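Local coordinates for thioredoxin peroxidase 2 (Plasmodium falciparum, PDB 2C0D), which probably reduces hydrogen peroxide and organic hydroperoxides as a mitochondrial, thioredoxin-dependent 2-Cys peroxiredoxin of the malaria parasite, at residues A145-F150 / I168-Q173; A31-A36 / N47-S52. All blocks are in the same frame, centred on the assembly; numbering follows the deposited sequence.

Interaction 1: A145-F150 / I168-Q173; sequences ALRGLF and IGRNVQ
Arg147 and Arg170 pack against each other where strand 144-152 meets the loop leading into helix 172-188. The aliphatic part of Arg147 packs on the flat end of Arg170. CG of Arg147 sits over one face of the Arg170 guanidinium, 3.3 Å from its CZ and shifted toward the rim. The two guanidinium planes are turned 73° apart, so they do not stack. CG of Arg147 reaches this face because it stands anti to the backbone N (chi1 -151°). CD of the same residue lies 3.0 Å from the carbonyl O of Ile168.

The polar ends converge on an acid. NH1 of Arg147 and NH1 of Arg170 are 4.2 Å apart, and both form salt bridges with OE2 of Glu75, which holds the two side chains together. Arg147 also donates to the carbonyls of Phe70 and Leu166. In this thioredoxin-like peroxiredoxin fold the contact probably borders the peroxidatic pocket: the side chain of Arg147 is about 4 Å from that of Cys72, the cysteine predicted to form the sulfenic acid. Arg147 is the centre of an inverse gamma turn, with Gly148 N bonded to Leu146 O at 2.8 Å.

A water bridges the segments. It donates to Arg147 O (3.0 Å) and accepts from Arg170 NE (3.1 Å). The fit of Arg170 NH2 against Gly148 is too tight to be trusted.

Interaction 2: A31-A36 / N47-S52; sequences AYNFTA and NVDLSS
Residues 31-36 and 47-52 run antiparallel, their end-to-end directions 167° apart, with Ala36 and Val48 as a hydrogen-bonded pair and Thr35 and Asp49 as a non-hydrogen-bonded pair. Val48 N donates to Ala36 O at 2.8 Å, and Ala36 N returns a bond to Val48 O at 3.1 Å. The pairing reaches past the bridges: Leu50 N donates a nearly straight hydrogen bond to Phe34 O at 3.3 Å.

The apolar side chains gather on Phe34. Its CG lies between the backbone N and the carbonyl carbon (chi1 56°), which brings the ring beside Val48 and Leu50. Leu50 CB lies over one ring face, toward the rim. CD1 of Leu50 is 4.0 Å from Phe34 CE2, and CG1 of Val48 approaches Phe34 CE1 obliquely at the same distance. The other methyl of Leu50, CD2, packs on Ala31 CB.

Residues 35-36 and 47-49 belong to the beta hairpin of strands 35-39 and 45-49, whose first strand also pairs with strand 123-126. Helix 131-135 adds Ile132 against Phe34 and Ala36. Tyr32 OH bonds to Asp131, and Tyr136 OH bonds to the Tyr32 carbonyl.

Polar side chains meet at the turn after strand 45-49. Asn33 OD1 and Asp49 OD1 are two acceptors 3.1 Å apart and not bonded to each other, their amide and carboxylate planes 14° apart. Ser51 N donates to both oxygens, weakly to Asn33 (2.9 Å) and at 3.2 Å to Asp49, the latter an Asx turn. Ser51 OG also donates to Asp49 OD1, and both Ser51 donors approach from one face of the carboxylate. Ser52 OG and N both donate to Asp49 O.

How the interactions relate
Interactions 1 and 2 reach the same mixed sheet but lie on opposite sides of the chain's centre. Their centres are about 20 Å apart and they do not touch. Interaction 1 lies nearer the middle of the chain, beside the predicted active cysteine. It joins a strand to the loop before a helix, mainly through arginine side chains, a shared acid and a bridging water. Interaction 2 lies farther out and away from the annotated site. It joins neighbouring strands of a hairpin, by backbone bonds and an apolar cluster. Each contact is partly buried. Interaction 2 has an exposed polar margin, whereas interaction 1 brings charged groups among buried strand residues.

Interaction 1: A145-F150 / I168-Q173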
loop_
_atom_site.group_PDB
_atom_site.type_symbol
_atom_site.label_atom_id
_atom_site.label_comp_id
_atom_site.label_asym_id
_atom_site.label_seq_id
_atom_site.Cartn_x
_atom_site.Cartn_y
_atom_site.Cartn_z
ATOM N N ALA B 145 12.896 -2.995 -10.233
ATOM C CA ALA B 145 11.659 -3.012 -9.464
ATOM C C ALA B 145 11.613 -1.941 -8.373
ATOM O O ALA B 145 12.580 -1.719 -7.602
ATOM C CB ALA B 145 11.429 -4.398 -8.852
ATOM N N LEU B 146 10.447 -1.328 -8.248
ATOM C CA LEU B 146 10.177 -0.369 -7.174
ATOM C C LEU B 146 9.913 -1.138 -5.888
ATOM O O LEU B 146 9.820 -2.385 -5.887
ATOM C CB LEU B 146 8.938 0.485 -7.534
ATOM C CG LEU B 146 9.158 1.366 -8.795
ATOM C CD1 LEU B 146 7.855 2.021 -9.189
ATOM C CD2 LEU B 146 10.174 2.442 -8.452
ATOM N N ARG B 147 9.775 -0.395 -4.787
ATOM C CA ARG B 147 9.649 -0.992 -3.460
ATOM C C ARG B 147 8.202 -1.414 -3.244
ATOM O O ARG B 147 7.439 -0.752 -2.497
ATOM C CB ARG B 147 10.121 0.043 -2.413
ATOM C CG ARG B 147 10.675 -0.680 -1.205
ATOM C CD ARG B 147 11.737 -0.024 -0.345
ATOM N NE ARG B 147 12.898 0.581 -0.972
ATOM C CZ ARG B 147 14.075 -0.022 -1.199
ATOM N NH1 ARG B 147 14.267 -1.316 -0.974
ATOM N NH2 ARG B 147 15.045 0.675 -1.750
ATOM N N GLY B 148 7.806 -2.483 -3.930
ATOM C CA GLY B 148 6.409 -2.930 -3.916
ATOM C C GLY B 148 6.243 -4.120 -3.000
ATOM O O GLY B 148 7.185 -4.908 -2.794
ATOM N N LEU B 149 5.037 -4.287 -2.453
ATOM C CA LEU B 149 4.754 -5.453 -1.638
ATOM C C LEU B 149 3.328 -5.888 -1.899
ATOM O O LEU B 149 2.423 -5.050 -1.971
ATOM C CB LEU B 149 4.906 -5.118 -0.152
ATOM C CG LEU B 149 4.644 -6.297 0.798
ATOM C CD1 LEU B 149 5.579 -6.248 2.023
ATOM C CD2 LEU B 149 3.175 -6.234 1.214
ATOM N N PHE B 150 3.135 -7.190 -2.060
ATOM C CA PHE B 150 1.774 -7.713 -2.321
ATOM C C PHE B 150 1.491 -8.907 -1.446
ATOM O O PHE B 150 2.385 -9.740 -1.221
ATOM C CB PHE B 150 1.689 -8.161 -3.800
ATOM C CG PHE B 150 1.896 -7.013 -4.768
ATOM C CD1 PHE B 150 0.792 -6.319 -5.282
ATOM C CD2 PHE B 150 3.181 -6.591 -5.120
ATOM C CE1 PHE B 150 0.976 -5.253 -6.168
ATOM C CE2 PHE B 150 3.375 -5.501 -5.977
ATOM C CZ PHE B 150 2.271 -4.823 -6.490
ATOM N N ILE B 168 12.595 4.430 1.073
ATOM C CA ILE B 168 12.084 4.052 2.393
ATOM C C ILE B 168 11.849 2.554 2.512
ATOM O O ILE B 168 10.999 2.010 1.799
ATOM C CB ILE B 168 10.756 4.816 2.689
ATOM C CG1 ILE B 168 10.962 6.322 2.483
ATOM C CG2 ILE B 168 10.217 4.472 4.102
ATOM C CD1 ILE B 168 9.744 7.204 2.748
ATOM N N GLY B 169 12.571 1.902 3.439
ATOM C CA GLY B 169 12.420 0.471 3.710
ATOM C C GLY B 169 11.068 0.094 4.332
ATOM O O GLY B 169 10.367 0.950 4.900
ATOM N N ARG B 170 10.690 -1.168 4.207
ATOM C CA ARG B 170 9.378 -1.623 4.686
ATOM C C ARG B 170 9.474 -1.998 6.166
ATOM O O ARG B 170 10.549 -2.418 6.624
ATOM C CB ARG B 170 8.841 -2.771 3.802
ATOM C CG ARG B 170 8.378 -2.282 2.390
ATOM C CD ARG B 170 9.540 -2.419 1.335
ATOM N NE ARG B 170 8.956 -3.078 0.196
ATOM C CZ ARG B 170 9.617 -3.777 -0.676
ATOM N NH1 ARG B 170 10.946 -3.906 -0.603
ATOM N NH2 ARG B 170 8.918 -4.331 -1.639
ATOM N N ASN B 171 8.378 -1.806 6.918
ATOM C CA ASN B 171 8.338 -2.122 8.347
ATOM C C ASN B 171 7.681 -3.486 8.514
ATOM O O ASN B 171 6.484 -3.655 8.220
ATOM C CB ASN B 171 7.548 -1.059 9.112
ATOM C CG ASN B 171 7.455 -1.360 10.601
ATOM O OD1 ASN B 171 6.588 -2.096 11.038
ATOM N ND2 ASN B 171 8.361 -0.773 11.390
ATOM N N VAL B 172 8.480 -4.458 8.933
ATOM C CA VAL B 172 8.027 -5.850 8.960
ATOM C C VAL B 172 6.839 -6.049 9.923
ATOM O O VAL B 172 5.939 -6.847 9.638
ATOM C CB VAL B 172 9.202 -6.840 9.267
ATOM C CG1 VAL B 172 9.753 -6.624 10.680
ATOM C CG2 VAL B 172 8.747 -8.289 9.070
ATOM N N GLN B 173 6.844 -5.328 11.048
ATOM C CA GLN B 173 5.729 -5.443 12.011
ATOM C C GLN B 173 4.431 -4.975 11.381
ATOM O O GLN B 173 3.385 -5.607 11.603
ATOM C CB GLN B 173 6.026 -4.687 13.315
ATOM C CG GLN B 173 7.114 -5.348 14.146
HETATM O O HOH W 1 6.099 -1.848 -0.084
#

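Interaction 2: A31-A36 / N47-S52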
loop_
_atom_site.group_PDB
_atom_site.type_symbol
_atom_site.label_atom_id
_atom_site.label_comp_id
_atom_site.label_asym_id
_atom_site.label_seq_id
_atom_site.Cartn_x
_atom_site.Cartn_y
_atom_site.Cartn_z
ATOM N N ALA B 31 -3.819 -12.980 -9.179
ATOM C CA ALA B 31 -2.418 -12.586 -9.240
ATOM C C ALA B 31 -1.740 -13.169 -10.497
ATOM O O ALA B 31 -2.039 -14.279 -10.915
ATOM C CB ALA B 31 -1.712 -13.075 -7.992
ATOM N N TYR B 32 -0.825 -12.403 -11.063
ATOM C CA TYR B 32 -0.010 -12.875 -12.168
ATOM C C TYR B 32 0.813 -14.072 -11.732
ATOM O O TYR B 32 1.639 -13.984 -10.805
ATOM C CB TYR B 32 0.899 -11.734 -12.651
ATOM C CG TYR B 32 1.908 -12.169 -13.714
ATOM C CD1 TYR B 32 1.484 -12.533 -15.011
ATOM C CD2 TYR B 32 3.270 -12.192 -13.435
ATOM C CE1 TYR B 32 2.405 -12.921 -15.999
ATOM C CE2 TYR B 32 4.212 -12.575 -14.447
ATOM C CZ TYR B 32 3.755 -12.943 -15.710
ATOM O OH TYR B 32 4.650 -13.322 -16.721
ATOM N N ASN B 33 0.595 -15.195 -12.424
ATOM C CA ASN B 33 1.217 -16.453 -12.081
ATOM C C ASN B 33 2.551 -16.609 -12.805
ATOM O O ASN B 33 2.608 -17.129 -13.900
ATOM C CB ASN B 33 0.266 -17.595 -12.499
ATOM C CG ASN B 33 0.761 -18.966 -12.107
ATOM O OD1 ASN B 33 1.674 -19.134 -11.271
ATOM N ND2 ASN B 33 0.133 -20.000 -12.721
ATOM N N PHE B 34 3.630 -16.205 -12.166
ATOM C CA PHE B 34 4.930 -16.253 -12.831
ATOM C C PHE B 34 5.611 -17.588 -12.658
ATOM O O PHE B 34 5.262 -18.371 -11.776
ATOM C CB PHE B 34 5.826 -15.148 -12.297
ATOM C CG PHE B 34 6.008 -15.167 -10.805
ATOM C CD1 PHE B 34 7.027 -15.927 -10.222
ATOM C CD2 PHE B 34 5.192 -14.395 -9.985
ATOM C CE1 PHE B 34 7.204 -15.916 -8.847
ATOM C CE2 PHE B 34 5.367 -14.375 -8.624
ATOM C CZ PHE B 34 6.383 -15.136 -8.049
ATOM N N THR B 35 6.595 -17.836 -13.527
ATOM C CA THR B 35 7.550 -18.921 -13.342
ATOM C C THR B 35 8.943 -18.294 -13.526
ATOM O O THR B 35 9.208 -17.557 -14.509
ATOM C CB THR B 35 7.344 -20.123 -14.307
ATOM O OG1 THR B 35 6.038 -20.696 -14.115
ATOM C CG2 THR B 35 8.359 -21.218 -14.012
ATOM N N ALA B 36 9.818 -18.523 -12.553
ATOM C CA ALA B 36 11.134 -17.878 -12.594
ATOM C C ALA B 36 12.068 -18.747 -11.780
ATOM O O ALA B 36 11.617 -19.542 -10.961
ATOM C CB ALA B 36 11.083 -16.457 -11.984
ATOM N N ASN B 47 12.802 -23.842 -9.421
ATOM C CA ASN B 47 11.799 -23.158 -10.215
ATOM C C ASN B 47 10.673 -22.712 -9.304
ATOM O O ASN B 47 10.042 -23.553 -8.645
ATOM C CB ASN B 47 11.266 -24.076 -11.319
ATOM C CG ASN B 47 12.314 -24.379 -12.386
ATOM O OD1 ASN B 47 13.103 -23.511 -12.769
ATOM N ND2 ASN B 47 12.338 -25.629 -12.854
ATOM N N VAL B 48 10.403 -21.408 -9.274
ATOM C CA VAL B 48 9.383 -20.853 -8.395
ATOM C C VAL B 48 8.170 -20.550 -9.236
ATOM O O VAL B 48 8.236 -19.773 -10.176
ATOM C CB VAL B 48 9.853 -19.523 -7.728
ATOM C CG1 VAL B 48 8.755 -18.960 -6.818
ATOM C CG2 VAL B 48 11.156 -19.781 -6.945
ATOM N N ASP B 49 7.063 -21.176 -8.866
ATOM C CA ASP B 49 5.819 -21.119 -9.612
ATOM C C ASP B 49 4.767 -20.644 -8.625
ATOM O O ASP B 49 4.485 -21.354 -7.664
ATOM C CB ASP B 49 5.490 -22.552 -10.066
ATOM C CG ASP B 49 4.170 -22.666 -10.795
ATOM O OD1 ASP B 49 3.548 -21.613 -11.090
ATOM O OD2 ASP B 49 3.754 -23.834 -11.068
ATOM N N LEU B 50 4.182 -19.470 -8.859
ATOM C CA LEU B 50 3.243 -18.904 -7.880
ATOM C C LEU B 50 2.079 -19.858 -7.669
ATOM O O LEU B 50 1.591 -20.027 -6.544
ATOM C CB LEU B 50 2.733 -17.526 -8.297
ATOM C CG LEU B 50 2.130 -16.690 -7.164
ATOM C CD1 LEU B 50 3.210 -16.497 -6.061
ATOM C CD2 LEU B 50 1.631 -15.339 -7.694
ATOM N N SER B 51 1.652 -20.514 -8.747
ATOM C CA SER B 51 0.460 -21.347 -8.665
ATOM C C SER B 51 0.653 -22.553 -7.772
ATOM O O SER B 51 -0.330 -23.122 -7.297
ATOM C CB SER B 51 -0.068 -21.766 -10.042
ATOM O OG SER B 51 0.840 -22.626 -10.681
ATOM N N SER B 52 1.905 -22.896 -7.469
ATOM C CA SER B 52 2.164 -24.009 -6.554
ATOM C C SER B 52 1.664 -23.783 -5.125
ATOM O O SER B 52 1.470 -24.746 -4.382
ATOM C CB SER B 52 3.639 -24.419 -6.531
ATOM O OG SER B 52 4.451 -23.469 -5.867
#